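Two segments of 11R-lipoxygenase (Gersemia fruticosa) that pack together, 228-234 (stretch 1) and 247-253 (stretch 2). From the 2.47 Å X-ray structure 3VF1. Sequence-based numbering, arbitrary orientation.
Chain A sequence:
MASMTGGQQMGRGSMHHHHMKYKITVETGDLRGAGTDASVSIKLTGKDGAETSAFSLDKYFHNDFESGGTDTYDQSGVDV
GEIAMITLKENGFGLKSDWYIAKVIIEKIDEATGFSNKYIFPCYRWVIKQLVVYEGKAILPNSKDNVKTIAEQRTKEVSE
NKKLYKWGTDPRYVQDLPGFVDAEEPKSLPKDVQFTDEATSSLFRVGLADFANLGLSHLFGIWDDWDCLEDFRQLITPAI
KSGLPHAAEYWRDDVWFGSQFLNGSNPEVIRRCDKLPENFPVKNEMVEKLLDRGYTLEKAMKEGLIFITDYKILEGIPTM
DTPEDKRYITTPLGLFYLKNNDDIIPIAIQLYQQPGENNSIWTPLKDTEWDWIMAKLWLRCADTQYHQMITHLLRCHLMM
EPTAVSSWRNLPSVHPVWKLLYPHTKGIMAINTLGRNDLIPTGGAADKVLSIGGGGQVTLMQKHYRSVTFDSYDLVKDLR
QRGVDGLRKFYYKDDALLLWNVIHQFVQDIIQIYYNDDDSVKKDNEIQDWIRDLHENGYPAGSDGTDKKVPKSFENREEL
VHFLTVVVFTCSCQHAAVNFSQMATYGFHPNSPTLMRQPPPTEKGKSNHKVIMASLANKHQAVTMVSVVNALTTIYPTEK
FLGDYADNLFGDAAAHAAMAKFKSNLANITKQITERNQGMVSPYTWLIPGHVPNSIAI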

# COMPACT_ATOMS: atom_id res chain seq x y z
N CYS A 228 8.15 -33.83 -6.53
CA CYS A 228 6.83 -33.71 -7.14
C CYS A 228 6.11 -32.45 -6.67
O CYS A 228 6.54 -31.78 -5.72
CB CYS A 228 5.99 -34.95 -6.83
SG CYS A 228 5.57 -35.16 -5.09
N LEU A 229 5.00 -32.13 -7.33
CA LEU A 229 4.26 -30.90 -7.09
C LEU A 229 3.73 -30.82 -5.66
O LEU A 229 3.60 -29.73 -5.10
CB LEU A 229 3.10 -30.80 -8.08
CG LEU A 229 3.52 -30.63 -9.54
CD1 LEU A 229 2.38 -30.96 -10.48
CD2 LEU A 229 4.03 -29.22 -9.79
N GLU A 230 3.41 -31.97 -5.08
CA GLU A 230 2.81 -32.01 -3.75
C GLU A 230 3.82 -31.69 -2.65
O GLU A 230 3.43 -31.38 -1.52
CB GLU A 230 2.17 -33.37 -3.49
CG GLU A 230 1.11 -33.76 -4.50
CD GLU A 230 0.05 -32.68 -4.67
OE1 GLU A 230 -0.96 -32.72 -3.94
OE2 GLU A 230 0.24 -31.79 -5.53
N ASP A 231 5.10 -31.76 -2.97
CA ASP A 231 6.15 -31.53 -1.97
C ASP A 231 6.30 -30.06 -1.61
O ASP A 231 6.94 -29.72 -0.61
CB ASP A 231 7.49 -32.09 -2.46
CG ASP A 231 7.57 -33.60 -2.34
OD1 ASP A 231 6.79 -34.19 -1.57
OD2 ASP A 231 8.43 -34.20 -3.02
N PHE A 232 5.71 -29.17 -2.41
CA PHE A 232 5.73 -27.75 -2.10
C PHE A 232 5.00 -27.47 -0.78
O PHE A 232 5.23 -26.44 -0.15
CB PHE A 232 5.11 -26.93 -3.23
CG PHE A 232 6.06 -26.66 -4.37
CD1 PHE A 232 7.09 -25.74 -4.22
CD2 PHE A 232 5.92 -27.31 -5.58
CE1 PHE A 232 7.96 -25.48 -5.26
CE2 PHE A 232 6.79 -27.06 -6.62
CZ PHE A 232 7.81 -26.14 -6.46
N ARG A 233 4.14 -28.39 -0.38
CA ARG A 233 3.41 -28.25 0.88
C ARG A 233 4.34 -28.34 2.09
O ARG A 233 3.95 -28.01 3.21
CB ARG A 233 2.33 -29.34 0.99
CG ARG A 233 1.23 -29.21 -0.05
CD ARG A 233 0.54 -30.55 -0.30
NE ARG A 233 -0.52 -30.84 0.67
CZ ARG A 233 -1.83 -30.73 0.44
NH1 ARG A 233 -2.28 -30.35 -0.75
NH2 ARG A 233 -2.69 -31.02 1.40
N GLN A 234 5.58 -28.78 1.86
CA GLN A 234 6.57 -28.87 2.92
C GLN A 234 6.96 -27.49 3.44
O GLN A 234 7.43 -27.36 4.57
CB GLN A 234 7.82 -29.60 2.43
CG GLN A 234 7.61 -31.06 2.10
CD GLN A 234 8.87 -31.73 1.60
OE1 GLN A 234 9.97 -31.20 1.76
NE2 GLN A 234 8.73 -32.91 1.00
N ALA A 247 -5.20 -23.00 -1.99
CA ALA A 247 -4.62 -23.24 -3.30
C ALA A 247 -4.04 -24.65 -3.40
O ALA A 247 -4.17 -25.32 -4.43
CB ALA A 247 -3.54 -22.21 -3.60
N ALA A 248 -3.42 -25.11 -2.32
CA ALA A 248 -2.82 -26.44 -2.28
C ALA A 248 -3.83 -27.52 -2.66
O ALA A 248 -3.46 -28.59 -3.16
CB ALA A 248 -2.26 -26.72 -0.89
N GLU A 249 -5.11 -27.24 -2.43
CA GLU A 249 -6.17 -28.22 -2.62
C GLU A 249 -6.95 -28.02 -3.92
O GLU A 249 -7.70 -28.91 -4.33
CB GLU A 249 -7.14 -28.15 -1.44
CG GLU A 249 -6.46 -28.18 -0.08
CD GLU A 249 -7.36 -27.68 1.04
OE1 GLU A 249 -8.14 -26.73 0.80
OE2 GLU A 249 -7.30 -28.24 2.16
N TYR A 250 -6.78 -26.87 -4.56
CA TYR A 250 -7.60 -26.52 -5.72
C TYR A 250 -6.82 -26.07 -6.96
O TYR A 250 -7.39 -25.97 -8.04
CB TYR A 250 -8.56 -25.38 -5.34
CG TYR A 250 -9.66 -25.77 -4.37
CD1 TYR A 250 -10.84 -26.33 -4.82
CD2 TYR A 250 -9.52 -25.55 -3.01
CE1 TYR A 250 -11.85 -26.68 -3.94
CE2 TYR A 250 -10.52 -25.89 -2.12
CZ TYR A 250 -11.69 -26.46 -2.59
OH TYR A 250 -12.69 -26.80 -1.72
N TRP A 251 -5.52 -25.82 -6.81
CA TRP A 251 -4.76 -25.11 -7.84
C TRP A 251 -4.86 -25.73 -9.24
O TRP A 251 -4.74 -25.02 -10.24
CB TRP A 251 -3.29 -25.00 -7.44
CG TRP A 251 -2.51 -26.27 -7.60
CD1 TRP A 251 -2.47 -27.32 -6.73
CD2 TRP A 251 -1.66 -26.61 -8.69
NE1 TRP A 251 -1.64 -28.30 -7.22
CE2 TRP A 251 -1.13 -27.89 -8.42
CE3 TRP A 251 -1.29 -25.96 -9.88
CZ2 TRP A 251 -0.25 -28.53 -9.29
CZ3 TRP A 251 -0.42 -26.61 -10.74
CH2 TRP A 251 0.09 -27.88 -10.44
N ARG A 252 -5.09 -27.04 -9.33
CA ARG A 252 -5.16 -27.71 -10.62
C ARG A 252 -6.48 -27.45 -11.34
O ARG A 252 -6.58 -27.61 -12.56
CB ARG A 252 -4.98 -29.23 -10.45
CG ARG A 252 -3.63 -29.65 -9.88
CD ARG A 252 -3.69 -31.08 -9.38
NE ARG A 252 -2.44 -31.52 -8.75
CZ ARG A 252 -1.48 -32.23 -9.35
NH1 ARG A 252 -1.61 -32.60 -10.62
NH2 ARG A 252 -0.40 -32.57 -8.68
N ASP A 253 -7.50 -27.05 -10.59
CA ASP A 253 -8.84 -26.87 -11.14
C ASP A 253 -8.94 -25.62 -12.01
O ASP A 253 -8.59 -24.52 -11.57
CB ASP A 253 -9.86 -26.79 -10.00
CG ASP A 253 -11.29 -26.97 -10.47
OD1 ASP A 253 -11.57 -26.72 -11.66
OD2 ASP A 253 -12.14 -27.36 -9.64
O HOH W 1 -0.88 -30.24 -3.15

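The contact is small and made almost wholly by side chains. Leu229, Glu230 and Arg233 lie on a 3-10 segment, in which Arg233 N bonds back to Glu230 O at 3.3 Å. The three-residue spacing brings Glu230 and Arg233 to the same side.

Leu229 points toward stretch 2. With chi1 m and chi2 t, Leu229 CD1 lies 3.8 Å from Trp251 CZ2, at the edge of the indole. The same Leu229 CD1 is 3.7 Å from Arg252 NH2.

Glu230 leaves the backbone sideways. Chi1 and chi2 are both m, so the chain folds and its carboxylate comes nearer stretch 2. There Glu230 OE2 meets Arg252 NH2 at 3.3 Å. This is a salt bridge with a weak hydrogen bond; the angle of 172° is nearly straight, so the weakness lies in the length. Arg252 reaches it with an extended chain, chi2 and chi3 both t.

Arg233 also starts sideways. Only chi2 is t; chi3 of 84° (p) and chi4 of 104° turn the end of the chain, and NH1 comes near stretch 2. Arg233 NH1 ends 3.2 Å from Ala248 O, but the angle is too poor for a hydrogen bond. Water 1 makes the link instead. Water 1 accepts from Arg233 NH1 at 2.8 Å and donates to Ala248 O at 3.1 Å and to Glu230 OE1 at 2.6 Å. Ala248 points toward stretch 1, Ala248 CB being 3.6 Å from Arg233 NH1.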